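Local coordinates for 3-keto-5-aminohexanoate cleavage protein (Burkholderia xenovorans LB400, PDB 3E02) that probably catalyses the zinc-dependent cleavage of 3-keto-5-aminohexanoate, as expected of a beta-keto acid cleavage enzyme built on a TIM barrel, at residues D228-V233 / G251-V256; R168-C173 / F196-F201; H19-S24 / F131-E136; L117-S122 / F201-G206. All coordinates share one frame; numbering follows the deposited sequence. Where two conformers were deposited one is given.

Contact 1: residues D228-V233 / G251-V256; sequences DYYLSV and GGNVRV
With CG set anti to its own carbonyl carbon (chi1 -59°), Asn253 folds its amide back beside its backbone N, and two N-H groups of the same residue converge on Leu231 O. The backbone N donates at 2.8 Å from Leu231 O and the side-chain ND2 at 2.9 Å from that oxygen; they arrive from opposite faces of the carbonyl plane, each tilted about 32° out of it. The other end of the amide is fixed by Ile9, whose backbone N donates to Asn253 OD1, so the group is gripped at both ends. ND2 also passes obliquely by Tyr230, 3.8 Å from Tyr230 CB. On Ser232, OG lies anti to the backbone N (chi1 -172°), and a water hydrogen-bonded to Ser232 OG donates to Val254 O, 2.9 Å away.

Strands 229-235 and 253-256 are the seventh and eighth parallel strands of the TIM barrel, joined by helix 240-249 in a beta-alpha-beta crossover. The chain leaves that helix through a Schellman motif at Gly251, and a second water spans the entry to the pair, accepting from Leu231 N and donating to Gly251 O. Farther along, Val233 N makes a weak bond to Asn253 O, whereas Arg255 N binds Val233 O more firmly at 3.0 Å. Arg255 CB lies 3.5 Å from Val233 O, but the extended remainder of the side chain leads away, to a salt bridge with Asp260 and to within about 4 Å of the zinc ion.

Contact 2: residues R168-C173 / F196-F201; sequences RFEFEC and FLQCVF
Backbone hydrogen bonds join Phe171 to Phe196 and Gln198, and Cys173 to Gln198 and Val200, in regular parallel fashion. Phe171 N donates to Phe196 O, and Gln198 N returns a bond to Phe171 O at 2.8 Å. The pattern repeats two residues on, with Cys173 N giving to Gln198 O in an almost straight bond (177° at the hydrogen) and Val200 N to Cys173 O. Before the first of these bonds a water takes over, accepting from Phe196 N and lying 2.8 Å from Phe169 O.

These are the fifth and sixth strands of the TIM barrel, linked through helix 176-187 in a beta-alpha-beta unit, and their side chains alternate between two surroundings. Glu170, Glu172, Phe196 and Gln198 share the face directed into the barrel. Phe171, Cys173, Leu197 and Cys199 share the other, where Leu182 of the helix touches both Phe171 and Leu197.

The polar side-chain contact belongs to the first group. Gln198 NE2 reaches Glu170 OE2 at 3.1 Å in a weak, bent bond, with the carboxylate and amide planes nearly perpendicular. The firmer partner of Glu170 is Asn84, which donates to OE1. Both Glu170 and Gln198 were modelled in two conformers, which makes all their side-chain contacts tentative.

Packing occurs on both faces. Bent at chi2 (-55°), Glu172 lies beside Gln198, their flat ends 9° apart, and rests OE1 against the aliphatic Gln198 CG at 3.2 Å without a hydrogen bond. Glu170 CG meets the Phe196 ring at its edge, in the ring plane, 4.0 Å from Phe196 CD2. On the helix-facing side, Phe171 CB lies 4.3 Å from Leu197 CD2 in one of two Leu197 conformers.

Contact 3: residues H19-S24 / F131-E136; sequences HTPTMS and FKFDWE. With EDO (1,2-ethanediol), chain E.
Pro21 presents its CB to the edge of the Phe133 ring, near the ring plane and 3.8 Å from Phe133 CE2, while Lys132 CG covers part of one face of that ring. The same proline meets Trp135 tip to tip, with Pro21 CD 3.5 Å from Trp135 CZ2. One face of the indole carries Glu136 CG over its centre, and its NE1 is held by Asn58 O. The Phe131 ring has Thr20 OG1 and Glu136 OE1 at its edge, and Thr22 crosses it at about a right angle.

Beside the edge of the Phe131 ring, the Glu136 carboxylate is gripped by four donors, two on each oxygen. Thr20 OG1 gives its proton to the anti lone pair of Glu136 OE1 at 2.7 Å, and Thr22 N binds the same OE1 on its syn side, 2.9 Å away. Glu136 OE2 takes Thr22 OG1 on its syn side, 31° out of the carboxylate plane, and Phe133 N almost in line with its C-O bond. Thr22 OG1, placed beside its own backbone N (chi1 -67°), also accepts from Lys132 N at 2.8 Å in a nearly straight bond. Four donors around one buried acid would be expected to stabilise its negative charge. An ethanediol, probably from the crystallisation liquor, accepts from Phe131 N and is also bonded to Arg137.

Glu136 opens helix 136-142, and its carboxylate ties the start of that helix to the loop following the first barrel strand: a junction between two beta-alpha loops of the TIM barrel, with the Thr20 side chain about 14 Å from the zinc ion.

Contact 4: residues L117-S122 / F201-G206; sequences LNFNIS and FGILGG. With EDO (1,2-ethanediol), chain J.
Gly205 CA presses against Asn118 O at only 3.2 Å in a CA-H...O contact; this buried carbonyl oxygen has no conventional hydrogen-bonding partner in the model. The approach depends on a type II beta turn from Ile203 to Gly206, in which Gly205 takes a positive phi (119°) that by itself demands glycine, and a CB here would collide with Asn118 O. The turn belongs to the loop after the sixth TIM-barrel strand and packs on the segment following the fourth.

Leu204, also in the turn, has its O bonded by Asn120 N at 2.9 Å, and a water joins Leu204 N to Asn120 O, so one direct bond and one water bridge link the two backbones. The Asn120 and Leu204 side chains run side by side, with Asn120 ND2 3.6 Å from Leu204 CD2. Ile203 CG2 lies anti to the backbone N (chi1 -61° for CG1), which sets it over the centre of the Phe119 ring, 3.7 Å from the Phe119 centroid and 8° off the normal, a CH-pi contact. The Phe119 side chain is about 8 Å from the zinc ion.

Asn118 turns its amide to a second subunit, where Ser116 and Asn150 bind it, and Phe152 of that subunit packs on Asn120 and Leu204. An ethanediol, probably from the crystallisation liquor, donates to Ile203 O. Asn120 OD1 closes an Asx turn: it accepts from Ser122 N at 3.1 Å and, on an in-plane lone pair, from Ser122 OG at 2.6 Å.

Contacts 1 and 2 are consecutive pieces of the barrel wall, strand pairs on either side of the 195-201/229-235 junction, with the Ser232 backbone bonded to Leu197 and probably to Cys199. Both are buried and rest mainly on backbone hydrogen bonds. Contact 4 continues from the strand of contact 2, sharing Phe201, and trades regular pairing for a turn, a CH-pi contact and bridging water; it is buried partly by a second subunit. Contact 3 lies farthest out, about 21 Å from the chain centre and only partly buried. It touches none of the others and relies on a side-chain carboxylate where the strands use their backbones.

Contact 1: residues D228-V233 / G251-V256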
# COMPACT_ATOMS: atom_id res chain seq x y z
N ASP A 228 -20.98 1.58 -0.10
CA ASP A 228 -21.98 0.90 0.72
C ASP A 228 -21.56 0.59 2.16
O ASP A 228 -22.31 -0.10 2.84
CB ASP A 228 -22.44 -0.39 0.02
CG ASP A 228 -23.17 -0.13 -1.29
OD1 ASP A 228 -23.77 0.95 -1.45
OD2 ASP A 228 -23.19 -1.04 -2.14
N TYR A 229 -20.41 1.08 2.64
CA TYR A 229 -19.97 0.75 4.00
C TYR A 229 -19.46 1.93 4.83
O TYR A 229 -19.00 2.93 4.30
CB TYR A 229 -18.89 -0.36 3.97
CG TYR A 229 -17.48 0.11 3.72
CD1 TYR A 229 -17.01 0.33 2.42
CD2 TYR A 229 -16.59 0.31 4.78
CE1 TYR A 229 -15.71 0.77 2.19
CE2 TYR A 229 -15.29 0.74 4.56
CZ TYR A 229 -14.85 0.96 3.27
OH TYR A 229 -13.57 1.39 3.06
N TYR A 230 -19.53 1.76 6.16
CA TYR A 230 -18.92 2.67 7.12
C TYR A 230 -17.77 1.91 7.75
O TYR A 230 -17.93 0.73 8.08
CB TYR A 230 -19.86 3.06 8.24
CG TYR A 230 -20.89 4.03 7.83
CD1 TYR A 230 -20.56 5.38 7.62
CD2 TYR A 230 -22.22 3.64 7.67
CE1 TYR A 230 -21.52 6.30 7.25
CE2 TYR A 230 -23.18 4.55 7.30
CZ TYR A 230 -22.83 5.87 7.10
OH TYR A 230 -23.81 6.74 6.72
N LEU A 231 -16.64 2.59 7.91
CA LEU A 231 -15.46 2.04 8.57
C LEU A 231 -15.54 2.37 10.05
O LEU A 231 -15.91 3.49 10.41
CB LEU A 231 -14.18 2.68 8.01
CG LEU A 231 -12.82 2.30 8.62
CD1 LEU A 231 -12.53 0.81 8.41
CD2 LEU A 231 -11.70 3.19 8.09
N SER A 232 -15.27 1.37 10.90
CA SER A 232 -15.06 1.59 12.33
C SER A 232 -13.79 0.81 12.69
O SER A 232 -13.39 -0.15 11.99
CB SER A 232 -16.27 1.18 13.16
OG SER A 232 -16.09 1.59 14.52
N VAL A 233 -13.13 1.24 13.76
CA VAL A 233 -11.87 0.65 14.18
C VAL A 233 -11.80 0.50 15.71
O VAL A 233 -12.28 1.36 16.45
CB VAL A 233 -10.65 1.52 13.70
CG1 VAL A 233 -9.35 1.09 14.34
CG2 VAL A 233 -10.53 1.53 12.15
N GLY A 251 -11.75 9.21 7.80
CA GLY A 251 -13.18 9.37 7.55
C GLY A 251 -14.02 8.27 8.17
O GLY A 251 -15.19 8.13 7.82
N GLY A 252 -13.42 7.52 9.11
CA GLY A 252 -14.06 6.42 9.79
C GLY A 252 -14.59 6.76 11.17
O GLY A 252 -14.53 7.92 11.64
N ASN A 253 -15.11 5.72 11.81
CA ASN A 253 -15.72 5.78 13.13
C ASN A 253 -14.80 5.11 14.15
O ASN A 253 -13.79 4.48 13.79
CB ASN A 253 -17.10 5.14 13.05
CG ASN A 253 -17.99 5.86 12.05
OD1 ASN A 253 -18.54 6.91 12.35
ND2 ASN A 253 -18.11 5.29 10.84
N VAL A 254 -15.15 5.25 15.43
CA VAL A 254 -14.26 4.86 16.51
C VAL A 254 -14.94 4.02 17.57
O VAL A 254 -16.10 4.24 17.91
CB VAL A 254 -13.59 6.11 17.19
CG1 VAL A 254 -12.86 6.98 16.13
CG2 VAL A 254 -14.59 6.95 17.96
N ARG A 255 -14.19 3.04 18.07
CA ARG A 255 -14.61 2.21 19.19
C ARG A 255 -13.54 2.27 20.28
O ARG A 255 -12.36 2.02 20.00
CB ARG A 255 -14.84 0.77 18.77
CG ARG A 255 -14.92 -0.20 19.94
CD ARG A 255 -15.56 -1.51 19.56
NE ARG A 255 -15.09 -2.57 20.45
CZ ARG A 255 -15.52 -3.82 20.44
NH1 ARG A 255 -16.53 -4.21 19.66
NH2 ARG A 255 -14.95 -4.69 21.26
N VAL A 256 -13.96 2.64 21.49
CA VAL A 256 -13.08 2.64 22.68
C VAL A 256 -13.83 1.83 23.73
O VAL A 256 -14.90 1.28 23.44
CB VAL A 256 -12.71 4.07 23.16
CG1 VAL A 256 -11.92 4.83 22.06
CG2 VAL A 256 -13.95 4.86 23.59
O HOH W 1 -16.77 5.55 7.29
O HOH W 2 -18.03 3.01 16.10

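Contact 2: residues R168-C173 / F196-F201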
# COMPACT_ATOMS: atom_id res chain seq x y z
N ARG A 168 -29.47 -4.86 12.77
CA ARG A 168 -28.37 -4.45 11.89
C ARG A 168 -27.09 -4.95 12.54
O ARG A 168 -26.98 -4.99 13.77
CB ARG A 168 -28.29 -2.93 11.68
CG ARG A 168 -29.56 -2.25 11.20
CD ARG A 168 -30.26 -2.97 10.09
NE ARG A 168 -29.39 -3.17 8.92
CZ ARG A 168 -29.41 -2.46 7.79
NH1 ARG A 168 -30.26 -1.46 7.60
NH2 ARG A 168 -28.57 -2.77 6.82
N PHE A 169 -26.11 -5.34 11.74
CA PHE A 169 -24.87 -5.89 12.29
C PHE A 169 -23.65 -5.01 12.28
O PHE A 169 -23.46 -4.20 11.38
CB PHE A 169 -24.51 -7.19 11.58
CG PHE A 169 -25.59 -8.22 11.64
CD1 PHE A 169 -25.97 -8.77 12.87
CD2 PHE A 169 -26.24 -8.64 10.49
CE1 PHE A 169 -27.01 -9.72 12.95
CE2 PHE A 169 -27.28 -9.59 10.55
CZ PHE A 169 -27.66 -10.13 11.78
N GLU A 170 -22.87 -5.17 13.35
CA GLU A 170 -21.54 -4.57 13.49
C GLU A 170 -20.67 -5.75 13.02
O GLU A 170 -20.47 -6.70 13.78
CB GLU A 170 -21.25 -4.18 14.96
CG GLU A 170 -19.84 -3.56 15.28
CD GLU A 170 -19.45 -3.61 16.78
OE1 GLU A 170 -20.12 -4.28 17.59
OE2 GLU A 170 -18.42 -3.00 17.17
N PHE A 171 -20.19 -5.69 11.78
CA PHE A 171 -19.37 -6.77 11.21
C PHE A 171 -17.94 -6.68 11.73
O PHE A 171 -17.20 -5.76 11.34
CB PHE A 171 -19.39 -6.71 9.67
CG PHE A 171 -20.76 -6.83 9.08
CD1 PHE A 171 -21.44 -8.04 9.11
CD2 PHE A 171 -21.38 -5.73 8.46
CE1 PHE A 171 -22.72 -8.17 8.55
CE2 PHE A 171 -22.65 -5.84 7.89
CZ PHE A 171 -23.33 -7.07 7.94
N GLU A 172 -17.54 -7.62 12.60
CA GLU A 172 -16.20 -7.61 13.20
C GLU A 172 -15.25 -8.34 12.27
O GLU A 172 -15.39 -9.54 12.07
CB GLU A 172 -16.13 -8.28 14.58
CG GLU A 172 -17.27 -8.04 15.51
CD GLU A 172 -17.55 -6.59 15.78
OE1 GLU A 172 -16.65 -5.75 15.68
OE2 GLU A 172 -18.70 -6.31 16.12
N CYS A 173 -14.28 -7.60 11.73
CA CYS A 173 -13.32 -8.11 10.76
C CYS A 173 -11.92 -8.04 11.38
O CYS A 173 -11.38 -6.96 11.55
CB CYS A 173 -13.42 -7.26 9.49
SG CYS A 173 -15.07 -7.34 8.69
N PHE A 196 -21.76 -1.80 8.38
CA PHE A 196 -20.95 -1.18 9.42
C PHE A 196 -19.80 -2.16 9.68
O PHE A 196 -20.00 -3.17 10.37
CB PHE A 196 -21.80 -0.89 10.65
CG PHE A 196 -21.11 -0.03 11.67
CD1 PHE A 196 -20.83 1.31 11.38
CD2 PHE A 196 -20.73 -0.53 12.90
CE1 PHE A 196 -20.19 2.12 12.32
CE2 PHE A 196 -20.08 0.28 13.84
CZ PHE A 196 -19.82 1.60 13.54
N LEU A 197 -18.64 -1.87 9.07
CA LEU A 197 -17.43 -2.70 9.16
C LEU A 197 -16.54 -2.25 10.29
O LEU A 197 -16.02 -1.12 10.25
CB LEU A 197 -16.58 -2.60 7.87
CG LEU A 197 -17.12 -2.97 6.51
CD1 LEU A 197 -15.98 -2.93 5.49
CD2 LEU A 197 -17.73 -4.33 6.56
N GLN A 198 -16.33 -3.13 11.28
CA GLN A 198 -15.47 -2.86 12.43
C GLN A 198 -14.17 -3.66 12.26
O GLN A 198 -14.16 -4.89 12.45
CB GLN A 198 -16.20 -3.26 13.72
CG GLN A 198 -15.50 -2.88 15.04
CD GLN A 198 -15.61 -1.41 15.34
OE1 GLN A 198 -14.62 -0.70 15.36
NE2 GLN A 198 -16.82 -0.93 15.53
N CYS A 199 -13.07 -2.98 11.91
CA CYS A 199 -11.77 -3.62 11.75
C CYS A 199 -11.11 -3.71 13.13
O CYS A 199 -11.05 -2.71 13.85
CB CYS A 199 -10.90 -2.87 10.76
SG CYS A 199 -11.68 -2.86 9.12
N VAL A 200 -10.59 -4.89 13.47
CA VAL A 200 -10.06 -5.20 14.80
C VAL A 200 -8.58 -5.52 14.73
O VAL A 200 -8.18 -6.49 14.08
CB VAL A 200 -10.81 -6.41 15.40
CG1 VAL A 200 -10.32 -6.71 16.80
CG2 VAL A 200 -12.33 -6.17 15.38
N PHE A 201 -7.76 -4.71 15.42
CA PHE A 201 -6.30 -4.82 15.36
C PHE A 201 -5.65 -5.18 16.69
O PHE A 201 -6.10 -4.74 17.74
CB PHE A 201 -5.70 -3.50 14.87
CG PHE A 201 -6.22 -3.08 13.54
CD1 PHE A 201 -7.37 -2.30 13.46
CD2 PHE A 201 -5.61 -3.50 12.37
CE1 PHE A 201 -7.91 -1.95 12.22
CE2 PHE A 201 -6.13 -3.14 11.12
CZ PHE A 201 -7.28 -2.37 11.05
O HOH W 3 -24.32 -2.99 9.03

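Contact 3: residues H19-S24 / F131-E136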
# COMPACT_ATOMS: atom_id res chain seq x y z
N HIS A 19 -10.54 -9.27 29.07
CA HIS A 19 -9.92 -8.81 30.33
C HIS A 19 -10.61 -9.53 31.48
O HIS A 19 -11.79 -9.87 31.39
CB HIS A 19 -10.01 -7.30 30.49
CG HIS A 19 -9.27 -6.56 29.43
ND1 HIS A 19 -9.84 -5.54 28.70
CD2 HIS A 19 -8.02 -6.72 28.93
CE1 HIS A 19 -8.96 -5.08 27.83
NE2 HIS A 19 -7.85 -5.78 27.95
N THR A 20 -9.86 -9.79 32.54
CA THR A 20 -10.38 -10.51 33.70
C THR A 20 -10.26 -9.61 34.95
O THR A 20 -9.50 -8.64 34.91
CB THR A 20 -9.68 -11.88 33.88
OG1 THR A 20 -8.32 -11.68 34.29
CG2 THR A 20 -9.71 -12.70 32.56
N PRO A 21 -11.04 -9.90 36.02
CA PRO A 21 -11.04 -9.04 37.24
C PRO A 21 -9.69 -8.71 37.87
O PRO A 21 -9.50 -7.59 38.38
CB PRO A 21 -11.90 -9.83 38.21
CG PRO A 21 -12.88 -10.55 37.29
CD PRO A 21 -12.02 -11.00 36.16
N THR A 22 -8.78 -9.68 37.86
CA THR A 22 -7.42 -9.49 38.37
C THR A 22 -6.68 -8.32 37.69
O THR A 22 -5.88 -7.63 38.32
CB THR A 22 -6.56 -10.77 38.18
OG1 THR A 22 -7.09 -11.81 39.02
CG2 THR A 22 -5.05 -10.53 38.52
N MSE A 23 -7.00 -8.08 36.43
CA MSE A 23 -6.30 -7.09 35.60
C MSE A 23 -6.59 -5.64 35.91
O MSE A 23 -5.77 -4.77 35.62
CB MSE A 23 -6.57 -7.37 34.13
CG MSE A 23 -6.23 -8.81 33.74
SE MSE A 23 -6.37 -9.09 31.89
CE MSE A 23 -5.91 -10.93 31.95
N SER A 24 -7.76 -5.37 36.49
CA SER A 24 -8.13 -4.02 36.88
C SER A 24 -9.28 -4.03 37.86
O SER A 24 -10.28 -4.71 37.61
CB SER A 24 -8.55 -3.18 35.66
OG SER A 24 -9.03 -1.90 36.05
N PHE A 131 -3.95 -14.54 40.94
CA PHE A 131 -5.27 -14.26 40.38
C PHE A 131 -6.33 -14.30 41.46
O PHE A 131 -6.27 -15.15 42.35
CB PHE A 131 -5.60 -15.24 39.25
CG PHE A 131 -4.91 -14.92 37.97
CD1 PHE A 131 -3.63 -15.40 37.69
CD2 PHE A 131 -5.53 -14.09 37.04
CE1 PHE A 131 -3.01 -15.07 36.47
CE2 PHE A 131 -4.91 -13.76 35.84
CZ PHE A 131 -3.65 -14.25 35.57
N LYS A 132 -7.30 -13.39 41.35
CA LYS A 132 -8.37 -13.27 42.34
C LYS A 132 -9.32 -14.47 42.35
O LYS A 132 -9.72 -14.92 43.43
CB LYS A 132 -9.17 -11.96 42.11
CG LYS A 132 -10.18 -11.62 43.21
CD LYS A 132 -10.80 -10.27 42.98
CE LYS A 132 -11.83 -9.95 44.05
NZ LYS A 132 -12.42 -8.62 43.77
N PHE A 133 -9.67 -14.97 41.17
CA PHE A 133 -10.62 -16.08 41.00
C PHE A 133 -9.98 -17.25 40.25
O PHE A 133 -9.15 -17.05 39.36
CB PHE A 133 -11.88 -15.61 40.27
CG PHE A 133 -12.58 -14.46 40.94
CD1 PHE A 133 -13.32 -14.67 42.11
CD2 PHE A 133 -12.52 -13.18 40.39
CE1 PHE A 133 -13.98 -13.61 42.73
CE2 PHE A 133 -13.20 -12.10 41.01
CZ PHE A 133 -13.91 -12.32 42.18
N ASP A 134 -10.43 -18.46 40.61
CA ASP A 134 -9.91 -19.72 40.06
C ASP A 134 -10.07 -19.87 38.56
O ASP A 134 -9.25 -20.54 37.96
CB ASP A 134 -10.61 -20.95 40.68
CG ASP A 134 -10.27 -21.17 42.12
OD1 ASP A 134 -9.32 -20.53 42.64
OD2 ASP A 134 -10.96 -22.00 42.73
N TRP A 135 -11.13 -19.30 38.00
CA TRP A 135 -11.39 -19.41 36.55
C TRP A 135 -10.47 -18.63 35.63
O TRP A 135 -10.36 -18.98 34.45
CB TRP A 135 -12.85 -19.01 36.23
CG TRP A 135 -13.14 -17.55 36.38
CD1 TRP A 135 -13.60 -16.94 37.50
CD2 TRP A 135 -12.99 -16.53 35.39
NE1 TRP A 135 -13.75 -15.61 37.28
CE2 TRP A 135 -13.38 -15.32 35.99
CE3 TRP A 135 -12.57 -16.52 34.05
CZ2 TRP A 135 -13.37 -14.11 35.30
CZ3 TRP A 135 -12.56 -15.33 33.36
CH2 TRP A 135 -12.96 -14.13 33.98
N GLU A 136 -9.80 -17.60 36.15
CA GLU A 136 -9.06 -16.65 35.30
C GLU A 136 -7.84 -17.22 34.61
O GLU A 136 -7.74 -17.13 33.39
CB GLU A 136 -8.69 -15.39 36.08
CG GLU A 136 -9.86 -14.64 36.68
CD GLU A 136 -9.39 -13.44 37.46
OE1 GLU A 136 -9.02 -12.43 36.84
OE2 GLU A 136 -9.36 -13.51 38.70
C1 EDO E . -3.39 -17.99 41.91
O1 EDO E . -3.35 -16.77 42.63
C2 EDO E . -2.54 -17.85 40.66
O2 EDO E . -3.01 -18.78 39.69

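Contact 4: residues L117-S122 / F201-G206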
# COMPACT_ATOMS: atom_id res chain seq x y z
N LEU A 117 -10.87 -17.65 13.66
CA LEU A 117 -9.46 -17.39 13.87
C LEU A 117 -8.96 -17.88 15.21
O LEU A 117 -9.74 -17.96 16.17
CB LEU A 117 -9.16 -15.88 13.79
CG LEU A 117 -9.75 -14.93 14.86
CD1 LEU A 117 -8.89 -13.67 15.05
CD2 LEU A 117 -11.20 -14.56 14.54
N ASN A 118 -7.66 -18.14 15.29
CA ASN A 118 -6.99 -18.34 16.58
C ASN A 118 -7.21 -17.04 17.37
O ASN A 118 -7.19 -15.96 16.79
CB ASN A 118 -5.49 -18.57 16.41
CG ASN A 118 -5.16 -19.90 15.78
OD1 ASN A 118 -6.01 -20.79 15.70
ND2 ASN A 118 -3.91 -20.05 15.34
N PHE A 119 -7.50 -17.16 18.66
CA PHE A 119 -7.78 -15.98 19.50
C PHE A 119 -7.03 -16.25 20.80
O PHE A 119 -7.59 -16.81 21.74
CB PHE A 119 -9.30 -15.81 19.68
CG PHE A 119 -9.72 -14.42 20.04
CD1 PHE A 119 -9.28 -13.82 21.23
CD2 PHE A 119 -10.57 -13.69 19.20
CE1 PHE A 119 -9.66 -12.51 21.56
CE2 PHE A 119 -10.96 -12.38 19.52
CZ PHE A 119 -10.50 -11.80 20.70
N ASN A 120 -5.76 -15.87 20.82
CA ASN A 120 -4.81 -16.18 21.87
C ASN A 120 -4.54 -14.99 22.81
O ASN A 120 -3.83 -14.05 22.44
CB ASN A 120 -3.51 -16.69 21.22
CG ASN A 120 -2.49 -17.26 22.22
OD1 ASN A 120 -2.71 -17.24 23.44
ND2 ASN A 120 -1.37 -17.77 21.70
N ILE A 121 -5.11 -15.05 24.01
CA ILE A 121 -4.89 -14.02 25.05
C ILE A 121 -4.07 -14.57 26.23
O ILE A 121 -4.01 -13.93 27.30
CB ILE A 121 -6.24 -13.38 25.51
CG1 ILE A 121 -7.19 -14.42 26.15
CG2 ILE A 121 -6.90 -12.68 24.32
CD1 ILE A 121 -8.46 -13.85 26.66
N SER A 122 -3.43 -15.73 26.03
CA SER A 122 -2.66 -16.41 27.07
C SER A 122 -1.46 -15.65 27.62
O SER A 122 -1.12 -15.81 28.78
CB SER A 122 -2.20 -17.78 26.57
OG SER A 122 -1.21 -17.65 25.54
N PHE A 201 -7.76 -4.71 15.42
CA PHE A 201 -6.30 -4.82 15.36
C PHE A 201 -5.65 -5.18 16.69
O PHE A 201 -6.10 -4.74 17.74
CB PHE A 201 -5.70 -3.50 14.87
CG PHE A 201 -6.22 -3.08 13.54
CD1 PHE A 201 -7.37 -2.30 13.46
CD2 PHE A 201 -5.61 -3.50 12.37
CE1 PHE A 201 -7.91 -1.95 12.22
CE2 PHE A 201 -6.13 -3.14 11.12
CZ PHE A 201 -7.28 -2.37 11.05
N GLY A 202 -4.60 -5.99 16.62
CA GLY A 202 -3.79 -6.32 17.79
C GLY A 202 -4.09 -7.59 18.54
O GLY A 202 -3.45 -7.84 19.55
N ILE A 203 -5.03 -8.41 18.07
CA ILE A 203 -5.31 -9.70 18.71
C ILE A 203 -4.31 -10.71 18.14
O ILE A 203 -4.12 -10.77 16.93
CB ILE A 203 -6.74 -10.20 18.45
CG1 ILE A 203 -7.79 -9.21 18.99
CG2 ILE A 203 -6.97 -11.62 19.04
CD1 ILE A 203 -7.78 -9.04 20.51
N LEU A 204 -3.69 -11.52 19.02
CA LEU A 204 -2.78 -12.59 18.59
C LEU A 204 -3.66 -13.71 18.00
O LEU A 204 -4.42 -14.38 18.71
CB LEU A 204 -1.89 -13.10 19.73
CG LEU A 204 -0.85 -14.18 19.40
CD1 LEU A 204 0.03 -13.79 18.20
CD2 LEU A 204 0.01 -14.57 20.64
N GLY A 205 -3.52 -13.90 16.69
CA GLY A 205 -4.39 -14.75 15.88
C GLY A 205 -5.07 -13.91 14.80
O GLY A 205 -5.50 -14.46 13.80
N GLY A 206 -5.18 -12.59 15.01
CA GLY A 206 -5.74 -11.65 14.03
C GLY A 206 -4.65 -10.79 13.41
O GLY A 206 -3.45 -11.01 13.62
C1 EDO J . 0.17 -9.46 17.57
O1 EDO J . -0.71 -9.45 18.72
C2 EDO J . -0.57 -9.74 16.26
O2 EDO J . -1.93 -9.30 16.22
O HOH W 4 -5.84 -17.86 13.11
O HOH W 5 -4.34 -11.46 21.78